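Local coordinates for Lin2891 protein (Listeria innocua, PDB 3DB0) that probably binds FMN and may act as an oxidoreductase of the pyridoxamine 5'-phosphate oxidase family, at residues Ser85-Glu90 and Val115-Pro120; Asn61-Val66 and Asn81-Leu86. One frame throughout, in Å; residues are numbered along the deposited sequence.

Contact 1: residues Ser85-Glu90 and Val115-Pro120; sequences SLEEDE and VIKIVP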
ATOM      1  N   SER B  85     -14.166 -18.984  -2.179  1.00 24.74           N
ATOM      2  CA  SER B  85     -13.785 -20.360  -1.855  1.00 24.69           C
ATOM      3  C   SER B  85     -12.356 -20.411  -1.401  1.00 26.64           C
ATOM      4  O   SER B  85     -11.584 -19.465  -1.566  1.00 23.99           O
ATOM      5  CB  SER B  85     -14.039 -21.297  -3.051  1.00 24.39           C
ATOM      6  OG  SER B  85     -13.163 -21.019  -4.113  1.00 26.80           O
ATOM      7  N   LEU B  86     -12.004 -21.507  -0.753  1.00 25.96           N
ATOM      8  CA  LEU B  86     -10.644 -21.686  -0.291  1.00 26.62           C
ATOM      9  C   LEU B  86      -9.878 -22.355  -1.427  1.00 27.62           C
ATOM     10  O   LEU B  86     -10.306 -23.397  -1.966  1.00 27.66           O
ATOM     11  CB  LEU B  86     -10.610 -22.498   1.013  1.00 30.04           C
ATOM     12  CG  LEU B  86     -11.398 -21.837   2.186  1.00 33.75           C
ATOM     13  CD1 LEU B  86     -11.263 -22.611   3.503  1.00 38.74           C
ATOM     14  CD2 LEU B  86     -10.924 -20.392   2.343  1.00 40.61           C
ATOM     15  N   GLU B  87      -8.774 -21.718  -1.805  1.00 24.82           N
ATOM     16  CA  GLU B  87      -7.896 -22.189  -2.878  1.00 24.15           C
ATOM     17  C   GLU B  87      -7.296 -23.497  -2.475  1.00 21.95           C
ATOM     18  O   GLU B  87      -6.722 -23.607  -1.409  1.00 25.74           O
ATOM     19  CB  GLU B  87      -6.769 -21.183  -3.156  1.00 25.21           C
ATOM     20  CG  GLU B  87      -5.822 -21.623  -4.264  1.00 27.45           C
ATOM     21  CD  GLU B  87      -6.541 -21.901  -5.547  1.00 28.50           C
ATOM     22  OE1 GLU B  87      -7.235 -20.990  -6.025  1.00 29.45           O
ATOM     23  OE2 GLU B  87      -6.422 -23.026  -6.093  1.00 28.58           O
ATOM     24  N   GLU B  88      -7.400 -24.471  -3.363  1.00 26.80           N
ATOM     25  CA  GLU B  88      -6.927 -25.842  -3.091  1.00 28.88           C
ATOM     26  C   GLU B  88      -5.666 -26.195  -3.829  1.00 28.11           C
ATOM     27  O   GLU B  88      -5.035 -27.198  -3.537  1.00 25.77           O
ATOM     28  CB  GLU B  88      -8.043 -26.864  -3.420  1.00 32.23           C
ATOM     29  CG  GLU B  88      -9.275 -26.786  -2.467  1.00 38.23           C
ATOM     30  CD  GLU B  88     -10.412 -27.739  -2.851  1.00 44.95           C
ATOM     31  OE1 GLU B  88     -10.243 -28.600  -3.737  1.00 45.22           O
ATOM     32  OE2 GLU B  88     -11.500 -27.617  -2.264  1.00 54.19           O
ATOM     33  N   ASP B  89      -5.289 -25.366  -4.789  1.00 27.79           N
ATOM     34  CA  ASP B  89      -4.061 -25.618  -5.575  1.00 27.66           C
ATOM     35  C   ASP B  89      -2.881 -25.126  -4.748  1.00 24.62           C
ATOM     36  O   ASP B  89      -2.753 -23.950  -4.442  1.00 22.62           O
ATOM     37  CB  ASP B  89      -4.125 -24.914  -6.946  1.00 24.91           C
ATOM     38  CG  ASP B  89      -2.908 -25.173  -7.831  1.00 24.99           C
ATOM     39  OD1 ASP B  89      -1.725 -24.973  -7.436  1.00 25.75           O
ATOM     40  OD2 ASP B  89      -3.139 -25.475  -8.999  1.00 26.56           O
ATOM     41  N   GLU B  90      -2.067 -26.089  -4.370  1.00 24.47           N
ATOM     42  CA  GLU B  90      -0.947 -25.865  -3.505  1.00 25.52           C
ATOM     43  C   GLU B  90       0.092 -24.964  -4.120  1.00 24.61           C
ATOM     44  O   GLU B  90       0.786 -24.262  -3.402  1.00 25.80           O
ATOM     45  CB  GLU B  90      -0.321 -27.186  -3.099  1.00 26.20           C
ATOM     46  CG  GLU B  90      -1.116 -27.966  -2.075  1.00 32.76           C
ATOM     47  CD  GLU B  90      -1.087 -27.339  -0.699  1.00 45.69           C
ATOM     48  OE1 GLU B  90      -0.162 -26.522  -0.406  1.00 48.75           O
ATOM     49  OE2 GLU B  90      -1.975 -27.706   0.104  1.00 50.86           O
ATOM     50  N   VAL B 115      -5.774 -19.429   1.508  1.00 23.44           N
ATOM     51  CA  VAL B 115      -6.032 -18.403   0.533  1.00 22.58           C
ATOM     52  C   VAL B 115      -7.508 -18.457   0.131  1.00 22.66           C
ATOM     53  O   VAL B 115      -8.040 -19.537  -0.164  1.00 20.35           O
ATOM     54  CB  VAL B 115      -5.100 -18.541  -0.701  1.00 23.21           C
ATOM     55  CG1 VAL B 115      -5.520 -17.553  -1.886  1.00 21.96           C
ATOM     56  CG2 VAL B 115      -3.587 -18.373  -0.289  1.00 21.87           C
ATOM     57  N   ILE B 116      -8.147 -17.296   0.238  1.00 23.01           N
ATOM     58  CA  ILE B 116      -9.495 -17.070  -0.235  1.00 26.40           C
ATOM     59  C   ILE B 116      -9.442 -16.581  -1.665  1.00 25.68           C
ATOM     60  O   ILE B 116      -8.879 -15.519  -2.001  1.00 21.88           O
ATOM     61  CB  ILE B 116     -10.294 -16.108   0.650  1.00 27.41           C
ATOM     62  CG1 ILE B 116     -10.322 -16.674   2.074  1.00 25.65           C
ATOM     63  CG2 ILE B 116     -11.735 -15.933   0.060  1.00 21.73           C
ATOM     64  CD1 ILE B 116     -10.775 -15.713   3.193  1.00 23.90           C
ATOM     65  N   LYS B 117     -10.038 -17.405  -2.524  1.00 24.59           N
ATOM     66  CA  LYS B 117     -10.131 -17.125  -3.952  1.00 24.48           C
ATOM     67  C   LYS B 117     -11.468 -16.510  -4.181  1.00 24.99           C
ATOM     68  O   LYS B 117     -12.474 -16.997  -3.661  1.00 22.82           O
ATOM     69  CB  LYS B 117     -10.033 -18.417  -4.768  1.00 24.07           C
ATOM     70  CG  LYS B 117     -10.197 -18.227  -6.293  1.00 29.98           C
ATOM     71  CD  LYS B 117     -10.397 -19.587  -7.031  1.00 26.90           C
ATOM     72  CE  LYS B 117     -10.236 -19.386  -8.490  1.00 39.03           C
ATOM     73  NZ  LYS B 117     -10.407 -20.641  -9.295  1.00 36.98           N
ATOM     74  N   ILE B 118     -11.498 -15.418  -4.925  1.00 23.12           N
ATOM     75  CA  ILE B 118     -12.781 -14.792  -5.244  1.00 24.67           C
ATOM     76  C   ILE B 118     -12.973 -14.707  -6.738  1.00 22.63           C
ATOM     77  O   ILE B 118     -12.232 -13.994  -7.448  1.00 23.51           O
ATOM     78  CB  ILE B 118     -12.940 -13.397  -4.596  1.00 24.32           C
ATOM     79  CG1 ILE B 118     -12.829 -13.515  -3.068  1.00 23.43           C
ATOM     80  CG2 ILE B 118     -14.251 -12.732  -5.046  1.00 22.46           C
ATOM     81  CD1 ILE B 118     -12.417 -12.270  -2.392  1.00 29.93           C
ATOM     82  N   VAL B 119     -14.017 -15.399  -7.196  1.00 22.92           N
ATOM     83  CA  VAL B 119     -14.423 -15.412  -8.602  1.00 24.35           C
ATOM     84  C   VAL B 119     -15.534 -14.384  -8.817  1.00 22.53           C
ATOM     85  O   VAL B 119     -16.635 -14.504  -8.306  1.00 25.36           O
ATOM     86  CB  VAL B 119     -14.832 -16.865  -9.099  1.00 25.46           C
ATOM     87  CG1 VAL B 119     -15.382 -16.850 -10.549  1.00 22.00           C
ATOM     88  CG2 VAL B 119     -13.647 -17.785  -9.009  1.00 23.69           C
ATOM     89  N   PRO B 120     -15.260 -13.332  -9.577  1.00 26.30           N
ATOM     90  CA  PRO B 120     -16.291 -12.304  -9.748  1.00 23.16           C
ATOM     91  C   PRO B 120     -17.471 -12.721 -10.584  1.00 23.39           C
ATOM     92  O   PRO B 120     -17.291 -13.391 -11.581  1.00 21.45           O
ATOM     93  CB  PRO B 120     -15.545 -11.215 -10.524  1.00 26.11           C
ATOM     94  CG  PRO B 120     -14.090 -11.485 -10.259  1.00 35.28           C
ATOM     95  CD  PRO B 120     -14.016 -12.956 -10.266  1.00 27.67           C
TER
HETATM   96  O   HOH W   1     -14.309 -19.075  -5.612  1.00 29.79           O
HETATM   97  O   HOH W   2      -6.144 -22.267   0.882  1.00 18.88           O
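With CG anti to the backbone N (chi1 180°) and a bend at chi2 (56°), E87 brings its carboxylate over the aliphatic part of K117, whose own CG is also anti to N and whose chain runs on extended. The touching atoms are E87 OE1 and K117 CD, 3.6 Å apart. The ammonium lies farther on: OE1 to K117 NZ is 4.6 Å, beyond a salt bridge, so any attraction between the charges is probably modest. The other oxygen is tied back to its own segment, since D89 N donates to E87 OE2 on the anti lone pair at 2.9 Å, a bond that should limit rotation of the carboxylate. Nearer the backbone, E87 CB rests on V115 CB and CG1.

S85 and K117 form an antiparallel hydrogen-bonded pair. K117 N to S85 O is the shorter bond at 2.7 Å, and the donor lies almost in line with the carbonyl; S85 N returns a bond to K117 O. Two residues farther on, E87 N reaches V115 O at 2.8 Å with an N-H...O angle of 168°, and a water bridges E87 O and V115 N. A second water binds S85 OG and, weakly, K117 O. On the other face of the sheet, the non-hydrogen-bonded pair L86 and I116 meets through L86 CD2 and I116 CG1 (3.8 Å); L86 also touches T55 and R59 of helix 53-60, while I116 rests on T46 and S48 of strand 43-49.

Just beyond, D89 N-caps helix 90-100, its OD1 accepting from I92 N. The geometry is that of adjacent antiparallel strands, 77-86 and 113-126, pairing where the chain leaves for a helix, within a closed six-stranded barrel consistent with the split barrel of the FMN-binding clan.

Contact 2: residues Asn61-Val66 and Asn81-Leu86; sequences NPHVCV and NGLASL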
ATOM      1  N   ASN B  61     -20.917 -19.448   3.629  1.00 21.58           N
ATOM      2  CA  ASN B  61     -21.659 -18.596   2.664  1.00 23.00           C
ATOM      3  C   ASN B  61     -20.630 -17.992   1.697  1.00 22.00           C
ATOM      4  O   ASN B  61     -19.855 -17.137   2.105  1.00 23.03           O
ATOM      5  CB  ASN B  61     -22.468 -17.516   3.390  1.00 25.44           C
ATOM      6  CG  ASN B  61     -23.298 -16.638   2.449  1.00 23.96           C
ATOM      7  OD1 ASN B  61     -23.014 -16.550   1.270  1.00 24.04           O
ATOM      8  ND2 ASN B  61     -24.324 -15.996   2.981  1.00 20.04           N
ATOM      9  N   PRO B  62     -20.596 -18.471   0.429  1.00 19.63           N
ATOM     10  CA  PRO B  62     -19.600 -18.027  -0.543  1.00 22.26           C
ATOM     11  C   PRO B  62     -19.817 -16.619  -1.139  1.00 23.66           C
ATOM     12  O   PRO B  62     -18.953 -16.081  -1.823  1.00 21.03           O
ATOM     13  CB  PRO B  62     -19.705 -19.085  -1.642  1.00 22.62           C
ATOM     14  CG  PRO B  62     -21.186 -19.431  -1.638  1.00 22.15           C
ATOM     15  CD  PRO B  62     -21.508 -19.486  -0.143  1.00 23.16           C
ATOM     16  N   HIS B  63     -20.951 -16.016  -0.829  1.00 19.44           N
ATOM     17  CA  HIS B  63     -21.305 -14.732  -1.416  1.00 18.08           C
ATOM     18  C   HIS B  63     -20.581 -13.597  -0.687  1.00 21.54           C
ATOM     19  O   HIS B  63     -20.800 -13.345   0.519  1.00 21.88           O
ATOM     20  CB  HIS B  63     -22.777 -14.492  -1.358  1.00 19.49           C
ATOM     21  CG  HIS B  63     -23.589 -15.628  -1.875  1.00 21.80           C
ATOM     22  ND1 HIS B  63     -24.226 -16.525  -1.041  1.00 26.45           N
ATOM     23  CD2 HIS B  63     -23.809 -16.066  -3.132  1.00 25.89           C
ATOM     24  CE1 HIS B  63     -24.849 -17.436  -1.766  1.00 26.72           C
ATOM     25  NE2 HIS B  63     -24.605 -17.187  -3.035  1.00 27.18           N
ATOM     26  N   VAL B  64     -19.742 -12.925  -1.454  1.00 22.49           N
ATOM     27  CA  VAL B  64     -18.950 -11.801  -0.951  1.00 24.28           C
ATOM     28  C   VAL B  64     -19.083 -10.610  -1.861  1.00 23.23           C
ATOM     29  O   VAL B  64     -19.414 -10.742  -3.036  1.00 25.47           O
ATOM     30  CB  VAL B  64     -17.478 -12.169  -0.734  1.00 24.21           C
ATOM     31  CG1 VAL B  64     -17.354 -13.313   0.324  1.00 19.99           C
ATOM     32  CG2 VAL B  64     -16.790 -12.589  -2.051  1.00 25.94           C
ATOM     33  N   CYS B  65     -18.895  -9.442  -1.271  1.00 21.97           N
ATOM     34  CA  CYS B  65     -18.862  -8.221  -2.007  1.00 22.35           C
ATOM     35  C   CYS B  65     -17.515  -7.529  -1.708  1.00 23.22           C
ATOM     36  O   CYS B  65     -17.188  -7.318  -0.536  1.00 22.53           O
ATOM     37  CB  CYS B  65     -20.023  -7.318  -1.568  1.00 23.04           C
ATOM     38  SG  CYS B  65     -20.027  -5.710  -2.495  1.00 29.36           S
ATOM     39  N   VAL B  66     -16.749  -7.160  -2.744  1.00 20.75           N
ATOM     40  CA  VAL B  66     -15.479  -6.400  -2.549  1.00 20.19           C
ATOM     41  C   VAL B  66     -15.560  -4.979  -3.127  1.00 20.91           C
ATOM     42  O   VAL B  66     -16.067  -4.775  -4.218  1.00 23.06           O
ATOM     43  CB  VAL B  66     -14.278  -7.123  -3.197  1.00 21.89           C
ATOM     44  CG1 VAL B  66     -12.946  -6.350  -2.949  1.00 21.39           C
ATOM     45  CG2 VAL B  66     -14.180  -8.533  -2.644  1.00 17.51           C
ATOM     46  N   ASN B  81     -19.097  -8.356  -6.885  1.00 22.02           N
ATOM     47  CA  ASN B  81     -19.918  -9.359  -6.176  1.00 21.97           C
ATOM     48  C   ASN B  81     -19.472 -10.645  -6.759  1.00 23.64           C
ATOM     49  O   ASN B  81     -19.400 -10.794  -7.985  1.00 22.91           O
ATOM     50  CB  ASN B  81     -21.403  -9.118  -6.387  1.00 25.78           C
ATOM     51  CG  ASN B  81     -21.858  -7.765  -5.800  1.00 24.67           C
ATOM     52  OD1 ASN B  81     -22.072  -6.807  -6.535  1.00 42.52           O
ATOM     53  ND2 ASN B  81     -21.917  -7.674  -4.495  1.00 28.75           N
ATOM     54  N   GLY B  82     -19.071 -11.548  -5.868  1.00 23.95           N
ATOM     55  CA  GLY B  82     -18.477 -12.796  -6.291  1.00 23.64           C
ATOM     56  C   GLY B  82     -18.669 -13.950  -5.347  1.00 20.09           C
ATOM     57  O   GLY B  82     -19.329 -13.844  -4.343  1.00 21.52           O
ATOM     58  N   LEU B  83     -18.100 -15.058  -5.752  1.00 23.69           N
ATOM     59  CA  LEU B  83     -18.168 -16.276  -5.035  1.00 24.40           C
ATOM     60  C   LEU B  83     -16.787 -16.624  -4.534  1.00 23.40           C
ATOM     61  O   LEU B  83     -15.828 -16.770  -5.326  1.00 24.27           O
ATOM     62  CB  LEU B  83     -18.739 -17.370  -5.956  1.00 24.89           C
ATOM     63  CG  LEU B  83     -20.230 -17.278  -6.273  1.00 23.88           C
ATOM     64  CD1 LEU B  83     -20.659 -18.386  -7.302  1.00 27.80           C
ATOM     65  CD2 LEU B  83     -21.025 -17.418  -4.955  1.00 23.17           C
ATOM     66  N   ALA B  84     -16.711 -16.769  -3.209  1.00 23.61           N
ATOM     67  CA  ALA B  84     -15.468 -17.033  -2.510  1.00 24.02           C
ATOM     68  C   ALA B  84     -15.396 -18.484  -2.091  1.00 22.11           C
ATOM     69  O   ALA B  84     -16.409 -19.110  -1.744  1.00 22.50           O
ATOM     70  CB  ALA B  84     -15.261 -16.025  -1.289  1.00 20.76           C
ATOM     71  N   SER B  85     -14.166 -18.984  -2.179  1.00 24.74           N
ATOM     72  CA  SER B  85     -13.785 -20.360  -1.855  1.00 24.69           C
ATOM     73  C   SER B  85     -12.356 -20.411  -1.401  1.00 26.64           C
ATOM     74  O   SER B  85     -11.584 -19.465  -1.566  1.00 23.99           O
ATOM     75  CB  SER B  85     -14.039 -21.297  -3.051  1.00 24.39           C
ATOM     76  OG  SER B  85     -13.163 -21.019  -4.113  1.00 26.80           O
ATOM     77  N   LEU B  86     -12.004 -21.507  -0.753  1.00 25.96           N
ATOM     78  CA  LEU B  86     -10.644 -21.686  -0.291  1.00 26.62           C
ATOM     79  C   LEU B  86      -9.878 -22.355  -1.427  1.00 27.62           C
ATOM     80  O   LEU B  86     -10.306 -23.397  -1.966  1.00 27.66           O
ATOM     81  CB  LEU B  86     -10.610 -22.498   1.013  1.00 30.04           C
ATOM     82  CG  LEU B  86     -11.398 -21.837   2.186  1.00 33.75           C
ATOM     83  CD1 LEU B  86     -11.263 -22.611   3.503  1.00 38.74           C
ATOM     84  CD2 LEU B  86     -10.924 -20.392   2.343  1.00 40.61           C
TER
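The L83 side chain ends against P62 and H63, which lie together on one side of its CD2. L83 CG stands anti to the carbonyl carbon, and its CD2 reaches H63 CD2 at 3.6 Å and P62 CG at 3.9 Å; the leucine lies alongside both residues and points the same way. P62 CG sits 4.1 Å above the centre of the imidazole, covering one ring face.

The ring is also gripped from N61. N61 OD1 accepts from H63 ND1 at 2.6 Å and from H63 N at 3.0 Å, the two donors arriving from opposite faces of the amide plane. The backbone bond makes an Asx turn; the ring bond is less straight, 138° at the hydrogen, with OD1 lying 25° out of the imidazole plane. As the donor, ND1 carries a proton in this arrangement, and the two bonds should restrict ring rotation.

On the other face of the sheet, V64 straddles A84: CG1 is anti to the carbonyl carbon (chi1 -61°), and both methyl groups approach A84 CB, CG1 at 3.8 Å. G82, opposite V64, has no side chain, and V64 CG2 packs over its carbonyl oxygen. V64 and G82 exchange two backbone bonds, the V64 N to G82 O one almost straight at 3.1 Å, and A84 N adds a 2.7 Å bond to P62 O.

The pair belongs to the hairpin of strands 63-68 and 77-86, reached from helix 53-60 through N61 and P62; V58 of that helix touches A84. Strand 19-26 adjoins it through V64 on L22 and a C65–T23 backbone hydrogen bond, and strand 113-126 flanks 77-86 through I116 on A84. A second subunit meets the H63 face, with its F29 against the imidazole and its D28 O bonded to N61 ND2.

Strand 77-86 is common to both contacts: contact 1 pairs it with 113-126 and contact 2 with 63-68, so three neighbouring barrel strands are joined. The two are directly linked, V119 N lying 2.9 Å from L83 O, a probable hydrogen bond, while A84 packs between V64 of contact 2 and I116 and I118 of contact 1. This shared apolar side is largely buried. Elsewhere they differ. The E87–K117 face of contact 1 is partly exposed and charged, two waters bind beside the strand pairing, and no other subunit touches that contact; contact 2 carries its polar grip at N61 and H63, where a second subunit packs. Their centres are about 10 Å apart.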